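Local coordinates for protein alcohol dehydrogenase (Aeropyrum pernix, PDB 1H2B) that probably catalyses the NAD-dependent interconversion of alcohols and aldehydes or ketones as a zinc-containing dehydrogenase of a hyperthermophilic archaeon, at residues G110-L113 with A114-A117; D332-K335 with L336-N340; L343-E347 with K348-L352. All coordinates share one frame; numbering follows the deposited sequence.

Contact 1: residues G110-L113 with A114-A117. With ZN (zinc ion), chain K.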
loop_
_atom_site.group_PDB
_atom_site.type_symbol
_atom_site.label_atom_id
_atom_site.label_comp_id
_atom_site.label_asym_id
_atom_site.label_seq_id
_atom_site.Cartn_x
_atom_site.Cartn_y
_atom_site.Cartn_z
ATOM N N GLY B 110 9.143 -24.577 -1.141
ATOM C CA GLY B 110 7.943 -24.264 -0.382
ATOM C C GLY B 110 8.158 -24.199 1.130
ATOM O O GLY B 110 7.200 -24.018 1.892
ATOM N N THR B 111 9.409 -24.330 1.579
ATOM C CA THR B 111 9.682 -24.413 3.026
ATOM C C THR B 111 10.354 -23.172 3.607
ATOM O O THR B 111 10.097 -22.801 4.763
ATOM C CB THR B 111 10.508 -25.680 3.378
ATOM O OG1 THR B 111 11.632 -25.777 2.501
ATOM C CG2 THR B 111 9.697 -26.958 3.091
ATOM N N CYS B 112 11.204 -22.523 2.814
ATOM C CA CYS B 112 11.880 -21.314 3.275
ATOM C C CYS B 112 10.892 -20.141 3.448
ATOM O O CYS B 112 9.761 -20.191 2.945
ATOM C CB CYS B 112 13.002 -20.930 2.318
ATOM S SG CYS B 112 12.376 -20.071 0.847
ATOM N N LEU B 113 11.324 -19.098 4.153
ATOM C CA LEU B 113 10.436 -17.987 4.516
ATOM C C LEU B 113 9.880 -17.225 3.311
ATOM O O LEU B 113 8.734 -16.735 3.350
ATOM C CB LEU B 113 11.124 -17.028 5.491
ATOM C CG LEU B 113 11.045 -17.413 6.979
ATOM C CD1 LEU B 113 12.315 -18.134 7.452
ATOM C CD2 LEU B 113 10.782 -16.185 7.842
ATOM N N ALA B 114 10.690 -17.115 2.251
ATOM C CA ALA B 114 10.250 -16.477 1.011
ATOM C C ALA B 114 9.103 -17.225 0.381
ATOM O O ALA B 114 8.100 -16.632 -0.035
ATOM C CB ALA B 114 11.410 -16.371 0.030
ATOM N N CYS B 115 9.250 -18.532 0.329
ATOM C CA CYS B 115 8.236 -19.399 -0.199
ATOM C C CYS B 115 6.972 -19.324 0.654
ATOM O O CYS B 115 5.845 -19.308 0.140
ATOM C CB CYS B 115 8.827 -20.806 -0.212
ATOM S SG CYS B 115 9.720 -21.214 -1.746
ATOM N N ARG B 116 7.164 -19.251 1.969
ATOM C CA ARG B 116 6.040 -19.180 2.892
ATOM C C ARG B 116 5.351 -17.816 2.737
ATOM O O ARG B 116 4.220 -17.622 3.216
ATOM C CB ARG B 116 6.517 -19.362 4.350
ATOM C CG ARG B 116 6.772 -20.805 4.845
ATOM C CD ARG B 116 5.658 -21.786 4.574
ATOM N NE ARG B 116 4.502 -21.782 5.502
ATOM C CZ ARG B 116 4.358 -22.618 6.539
ATOM N NH1 ARG B 116 5.347 -23.440 6.892
ATOM N NH2 ARG B 116 3.222 -22.623 7.234
ATOM N N ALA B 117 6.047 -16.828 2.167
ATOM C CA ALA B 117 5.409 -15.547 1.890
ATOM C C ALA B 117 4.886 -15.464 0.454
ATOM O O ALA B 117 4.253 -14.460 0.074
ATOM C CB ALA B 117 6.378 -14.398 2.151
HETATM ZN ZN ZN K . 11.741 -21.618 -0.817
HETATM O O HOH W 1 8.212 -23.745 6.211
#

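Contact 2: residues D332-K335 with L336-N340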
loop_
_atom_site.group_PDB
_atom_site.type_symbol
_atom_site.label_atom_id
_atom_site.label_comp_id
_atom_site.label_asym_id
_atom_site.label_seq_id
_atom_site.Cartn_x
_atom_site.Cartn_y
_atom_site.Cartn_z
ATOM N N ASP B 332 5.426 -16.887 -33.209
ATOM C CA ASP B 332 6.130 -17.335 -34.390
ATOM C C ASP B 332 6.593 -18.795 -34.124
ATOM O O ASP B 332 7.581 -19.042 -33.433
ATOM C CB ASP B 332 7.283 -16.352 -34.596
ATOM C CG ASP B 332 8.139 -16.677 -35.785
ATOM O OD1 ASP B 332 7.602 -17.213 -36.769
ATOM O OD2 ASP B 332 9.374 -16.472 -35.788
ATOM N N ILE B 333 5.872 -19.764 -34.704
ATOM C CA ILE B 333 6.089 -21.177 -34.376
ATOM C C ILE B 333 7.112 -21.806 -35.290
ATOM O O ILE B 333 7.015 -21.668 -36.528
ATOM C CB ILE B 333 4.774 -21.966 -34.471
ATOM C CG1 ILE B 333 3.747 -21.402 -33.486
ATOM C CG2 ILE B 333 5.017 -23.449 -34.180
ATOM C CD1 ILE B 333 2.354 -21.884 -33.689
ATOM N N HIS B 334 8.078 -22.470 -34.681
ATOM C CA HIS B 334 9.143 -23.177 -35.378
ATOM C C HIS B 334 9.407 -24.529 -34.748
ATOM O O HIS B 334 8.947 -24.821 -33.639
ATOM C CB HIS B 334 10.400 -22.330 -35.391
ATOM C CG HIS B 334 10.223 -21.060 -36.154
ATOM N ND1 HIS B 334 10.309 -21.011 -37.532
ATOM C CD2 HIS B 334 9.884 -19.817 -35.747
ATOM C CE1 HIS B 334 10.062 -19.777 -37.938
ATOM N NE2 HIS B 334 9.803 -19.035 -36.875
ATOM N N LYS B 335 10.107 -25.398 -35.476
ATOM C CA LYS B 335 10.474 -26.677 -34.897
ATOM C C LYS B 335 11.669 -26.552 -33.968
ATOM O O LYS B 335 12.514 -25.665 -34.139
ATOM C CB LYS B 335 10.806 -27.710 -36.008
ATOM C CG LYS B 335 9.634 -28.041 -36.932
ATOM C CD LYS B 335 8.441 -28.653 -36.209
ATOM C CE LYS B 335 8.202 -30.123 -36.585
ATOM N NZ LYS B 335 6.940 -30.680 -35.965
ATOM N N LEU B 336 11.753 -27.456 -32.984
ATOM C CA LEU B 336 12.898 -27.483 -32.073
ATOM C C LEU B 336 14.229 -27.382 -32.817
ATOM O O LEU B 336 15.135 -26.655 -32.407
ATOM C CB LEU B 336 12.861 -28.729 -31.150
ATOM C CG LEU B 336 14.063 -28.924 -30.217
ATOM C CD1 LEU B 336 14.233 -27.751 -29.233
ATOM C CD2 LEU B 336 13.981 -30.232 -29.425
ATOM N N ASP B 337 14.367 -28.104 -33.925
ATOM C CA ASP B 337 15.693 -28.122 -34.526
ATOM C C ASP B 337 16.031 -26.855 -35.318
ATOM O O ASP B 337 17.162 -26.713 -35.804
ATOM C CB ASP B 337 15.950 -29.406 -35.336
ATOM C CG ASP B 337 14.979 -29.599 -36.454
ATOM O OD1 ASP B 337 14.477 -28.602 -37.013
ATOM O OD2 ASP B 337 14.666 -30.744 -36.865
ATOM N N GLU B 338 15.080 -25.908 -35.378
ATOM C CA GLU B 338 15.364 -24.570 -35.905
ATOM C C GLU B 338 15.902 -23.605 -34.850
ATOM O O GLU B 338 16.075 -22.428 -35.130
ATOM C CB GLU B 338 14.113 -23.942 -36.547
ATOM C CG GLU B 338 13.502 -24.695 -37.725
ATOM C CD GLU B 338 12.203 -24.065 -38.148
ATOM O OE1 GLU B 338 12.220 -22.896 -38.625
ATOM O OE2 GLU B 338 11.150 -24.714 -37.988
ATOM N N ILE B 339 16.161 -24.077 -33.640
ATOM C CA ILE B 339 16.576 -23.187 -32.560
ATOM C C ILE B 339 17.663 -22.166 -32.886
ATOM O O ILE B 339 17.520 -20.994 -32.564
ATOM C CB ILE B 339 16.888 -23.969 -31.269
ATOM C CG1 ILE B 339 17.100 -22.995 -30.106
ATOM C CG2 ILE B 339 18.082 -24.910 -31.455
ATOM C CD1 ILE B 339 16.793 -23.646 -28.774
ATOM N N ASN B 340 18.733 -22.595 -33.546
ATOM C CA ASN B 340 19.810 -21.657 -33.828
ATOM C C ASN B 340 19.472 -20.608 -34.859
ATOM O O ASN B 340 19.869 -19.443 -34.689
ATOM C CB ASN B 340 21.075 -22.433 -34.214
ATOM C CG ASN B 340 21.674 -23.142 -33.049
ATOM O OD1 ASN B 340 21.981 -22.545 -32.013
ATOM N ND2 ASN B 340 21.887 -24.440 -33.215
#

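Contact 3: residues L343-E347 with K348-L352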
loop_
_atom_site.group_PDB
_atom_site.type_symbol
_atom_site.label_atom_id
_atom_site.label_comp_id
_atom_site.label_asym_id
_atom_site.label_seq_id
_atom_site.Cartn_x
_atom_site.Cartn_y
_atom_site.Cartn_z
ATOM N N LEU B 343 17.368 -18.083 -32.847
ATOM C CA LEU B 343 18.227 -17.241 -32.017
ATOM C C LEU B 343 18.940 -16.189 -32.872
ATOM O O LEU B 343 19.033 -15.042 -32.485
ATOM C CB LEU B 343 19.261 -18.089 -31.283
ATOM C CG LEU B 343 18.752 -18.943 -30.111
ATOM C CD1 LEU B 343 19.842 -19.906 -29.650
ATOM C CD2 LEU B 343 18.360 -17.985 -28.940
ATOM N N GLU B 344 19.418 -16.590 -34.058
ATOM C CA GLU B 344 19.966 -15.598 -34.980
ATOM C C GLU B 344 18.943 -14.494 -35.350
ATOM O O GLU B 344 19.273 -13.280 -35.317
ATOM C CB GLU B 344 20.487 -16.313 -36.236
ATOM C CG GLU B 344 21.823 -17.022 -36.037
ATOM C CD GLU B 344 22.133 -18.023 -37.160
ATOM O OE1 GLU B 344 21.801 -17.748 -38.344
ATOM O OE2 GLU B 344 22.708 -19.100 -36.856
ATOM N N ARG B 345 17.724 -14.885 -35.711
ATOM C CA ARG B 345 16.686 -13.905 -36.051
ATOM C C ARG B 345 16.402 -12.993 -34.855
ATOM O O ARG B 345 16.285 -11.777 -34.989
ATOM C CB ARG B 345 15.407 -14.605 -36.472
ATOM C CG ARG B 345 15.566 -15.376 -37.820
ATOM C CD ARG B 345 14.329 -16.073 -38.282
ATOM N NE ARG B 345 13.157 -15.204 -38.174
ATOM C CZ ARG B 345 12.049 -15.515 -37.505
ATOM N NH1 ARG B 345 11.925 -16.701 -36.897
ATOM N NH2 ARG B 345 11.057 -14.637 -37.448
ATOM N N LEU B 346 16.305 -13.607 -33.683
ATOM C CA LEU B 346 16.018 -12.804 -32.475
ATOM C C LEU B 346 17.091 -11.766 -32.224
ATOM O O LEU B 346 16.775 -10.616 -31.901
ATOM C CB LEU B 346 15.810 -13.704 -31.234
ATOM C CG LEU B 346 15.264 -12.994 -29.974
ATOM C CD1 LEU B 346 13.887 -12.420 -30.154
ATOM C CD2 LEU B 346 15.231 -14.068 -28.862
ATOM N N GLU B 347 18.367 -12.147 -32.370
ATOM C CA GLU B 347 19.478 -11.215 -32.158
ATOM C C GLU B 347 19.354 -10.036 -33.129
ATOM O O GLU B 347 19.731 -8.903 -32.777
ATOM C CB GLU B 347 20.813 -11.950 -32.349
ATOM C CG GLU B 347 22.073 -11.095 -32.293
ATOM C CD GLU B 347 22.340 -10.500 -30.930
ATOM O OE1 GLU B 347 21.833 -11.037 -29.906
ATOM O OE2 GLU B 347 23.070 -9.490 -30.877
ATOM N N LYS B 348 18.811 -10.311 -34.320
ATOM C CA LYS B 348 18.661 -9.274 -35.372
ATOM C C LYS B 348 17.370 -8.476 -35.319
ATOM O O LYS B 348 17.139 -7.571 -36.142
ATOM C CB LYS B 348 18.841 -9.863 -36.782
ATOM C CG LYS B 348 20.208 -10.488 -37.008
ATOM C CD LYS B 348 20.216 -11.265 -38.326
ATOM C CE LYS B 348 20.890 -10.466 -39.425
ATOM N NZ LYS B 348 20.225 -10.651 -40.759
ATOM N N GLY B 349 16.512 -8.785 -34.344
ATOM C CA GLY B 349 15.284 -8.045 -34.194
ATOM C C GLY B 349 14.238 -8.457 -35.214
ATOM O O GLY B 349 13.305 -7.696 -35.479
ATOM N N GLU B 350 14.361 -9.681 -35.734
ATOM C CA GLU B 350 13.467 -10.195 -36.771
ATOM C C GLU B 350 12.363 -11.141 -36.330
ATOM O O GLU B 350 11.752 -11.815 -37.169
ATOM C CB GLU B 350 14.274 -10.867 -37.889
ATOM C CG GLU B 350 15.347 -9.952 -38.454
ATOM C CD GLU B 350 16.099 -10.547 -39.629
ATOM O OE1 GLU B 350 16.137 -11.799 -39.789
ATOM O OE2 GLU B 350 16.670 -9.730 -40.387
ATOM N N VAL B 351 12.102 -11.218 -35.025
ATOM C CA VAL B 351 10.983 -12.013 -34.534
ATOM C C VAL B 351 9.880 -11.052 -34.117
ATOM O O VAL B 351 10.064 -10.217 -33.215
ATOM C CB VAL B 351 11.404 -12.913 -33.339
ATOM C CG1 VAL B 351 10.216 -13.714 -32.821
ATOM C CG2 VAL B 351 12.563 -13.862 -33.763
ATOM N N LEU B 352 8.747 -11.152 -34.788
ATOM C CA LEU B 352 7.577 -10.395 -34.391
ATOM C C LEU B 352 6.868 -11.128 -33.233
ATOM O O LEU B 352 6.279 -12.219 -33.406
ATOM C CB LEU B 352 6.606 -10.177 -35.572
ATOM C CG LEU B 352 5.451 -9.207 -35.258
ATOM C CD1 LEU B 352 5.920 -7.779 -35.322
ATOM C CD2 LEU B 352 4.332 -9.385 -36.279
HETATM O O HOH W 2 13.494 -13.266 -40.231
#

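Contact 1: residues G110-L113 with A114-A117
C112 and C115 hold one zinc ion between them, with C112 SG 2.4 Å and C115 SG 2.3 Å from the metal, in a CxxC turn of the GroES-like domain; D109 supplies the third protein ligand. The site is distinct from the one bound by C54, H79 and D168. C115 SG is also joined to C123 in a disulfide. With chi1 at 80°, C112 SG lies between its own backbone N and carbonyl carbon and caps the short helix, accepting from C115 N at 3.5 Å in a nearly straight bond (164°). The first helical turn is closed by R116 N, bonded to C112 O at 2.9 Å. A114 CB packs 3.9 Å from C112 SG. The R116 chain bends at chi2 and chi3 past the G110 and T111 carbonyls. Its guanidinium is fixed mainly by the second subunit, through a salt bridge to D120, a cation-pi contact with Y312 and a bond from NH1 to R146 O, while L113 and A117 pack on H316 and V313 of that subunit. A water at the guanidinium edge, in its plane, accepts from R116 NH1 at 3.0 Å and donates to T111 O at 2.6 Å.

Contact 2: residues D332-K335 with L336-N340
E338 reaches back to H334 and K335 at the end of strand 331-335, giving each carboxylate oxygen a different partner. Its carboxylate plane stands 87° from the imidazole plane of H334, and the two side chains cross at about a right angle. E338 OE1 lies at the ring edge and accepts from H334 ND1 at 2.9 Å; the bond is bent (136°), and the oxygen is somewhat tilted from the ring plane. E338 OE2 receives K335 N at 2.8 Å in a much straighter bond (170°), although the amide comes from above the carboxylate plane. The first torsion of E338 sets CG anti to the carbonyl carbon, and the chain runs extended from there, which carries the carboxylate back to the strand. The return bond, E338 N to K335 O at 2.9 Å, closes the turn through the 3-10 segment 336-338, and E338 occupies the N-cap position of helix 339-347. This is the first connection of the beta-alpha-beta unit formed by strand 331-335, helix 339-347 and strand 354-358.

At the other nitrogen, H334 NE2 makes a weak bond of 2.8 Å to D332 OD2, which lies in the ring plane and is shared with R345. The imidazole is thus held at both nitrogens, which should restrict its rotation. D332 and H334 belong to a third zinc site seen in this protein, although no zinc is bound there in this chain. Two neighbouring carboxylates would favour a protonated imidazole, though the NE2 bond is weak and the nearby R345 guanidinium works against it.

Contact 3: residues L343-E347 with K348-L352
Helix 339-347 ends in a Schellman motif, in which G349, at positive phi (77°), turns the chain out of the last helical turn. E350 N reaches back to R345 O at 2.9 Å, and G349 N to L346 O at 3.1 Å. The R345 side chain extends the closure: its NH2 donates to E350 O at 2.9 Å, with that oxygen tilted 33° from the guanidinium plane. The bend of the arginine at chi3 (46°) turns its end toward the E350 carbonyl, while the methyl V351 CG2 covers one guanidinium face 4.0 Å above the plane, offset toward the rim. R345 NE and E350 OE1 are joined indirectly, by a water 2.8 Å from R345 NE that donates to E350 OE1. The main charge partner of the arginine is D332 on strand 331-335, which binds R345 NH1. On the apolar side V351 CB lies 4.1 Å from L346 CD1, the two side chains crossing at a slant. L346 touches the bound dinucleotide and packs on L58 of helix 55-61. Beyond the turn, L352 rests against E222, L226 and R229 of helix 221-229, just before strand 354-358.

How the contacts relate
Contacts 2 and 3 lie at the two ends of helix 339-347, contact 2 where it leaves strand 331-335 and contact 3 where a Schellman closure turns it toward strand 354-358. Their centres are about 12 Å apart, and the R345-D332 pair ties them together. Contact 1 lies on the opposite side of the chain's centre, its own centre about 37 and 38 Å from theirs. Contact 2 is a surface contact; contacts 1 and 3 are partly buried. Their chemistry differs as well: metal ligation beside a subunit interface that R116 reaches in contact 1, carboxylate and imidazole bonds in contact 2, and carbonyl capping with apolar packing near the dinucleotide in contact 3.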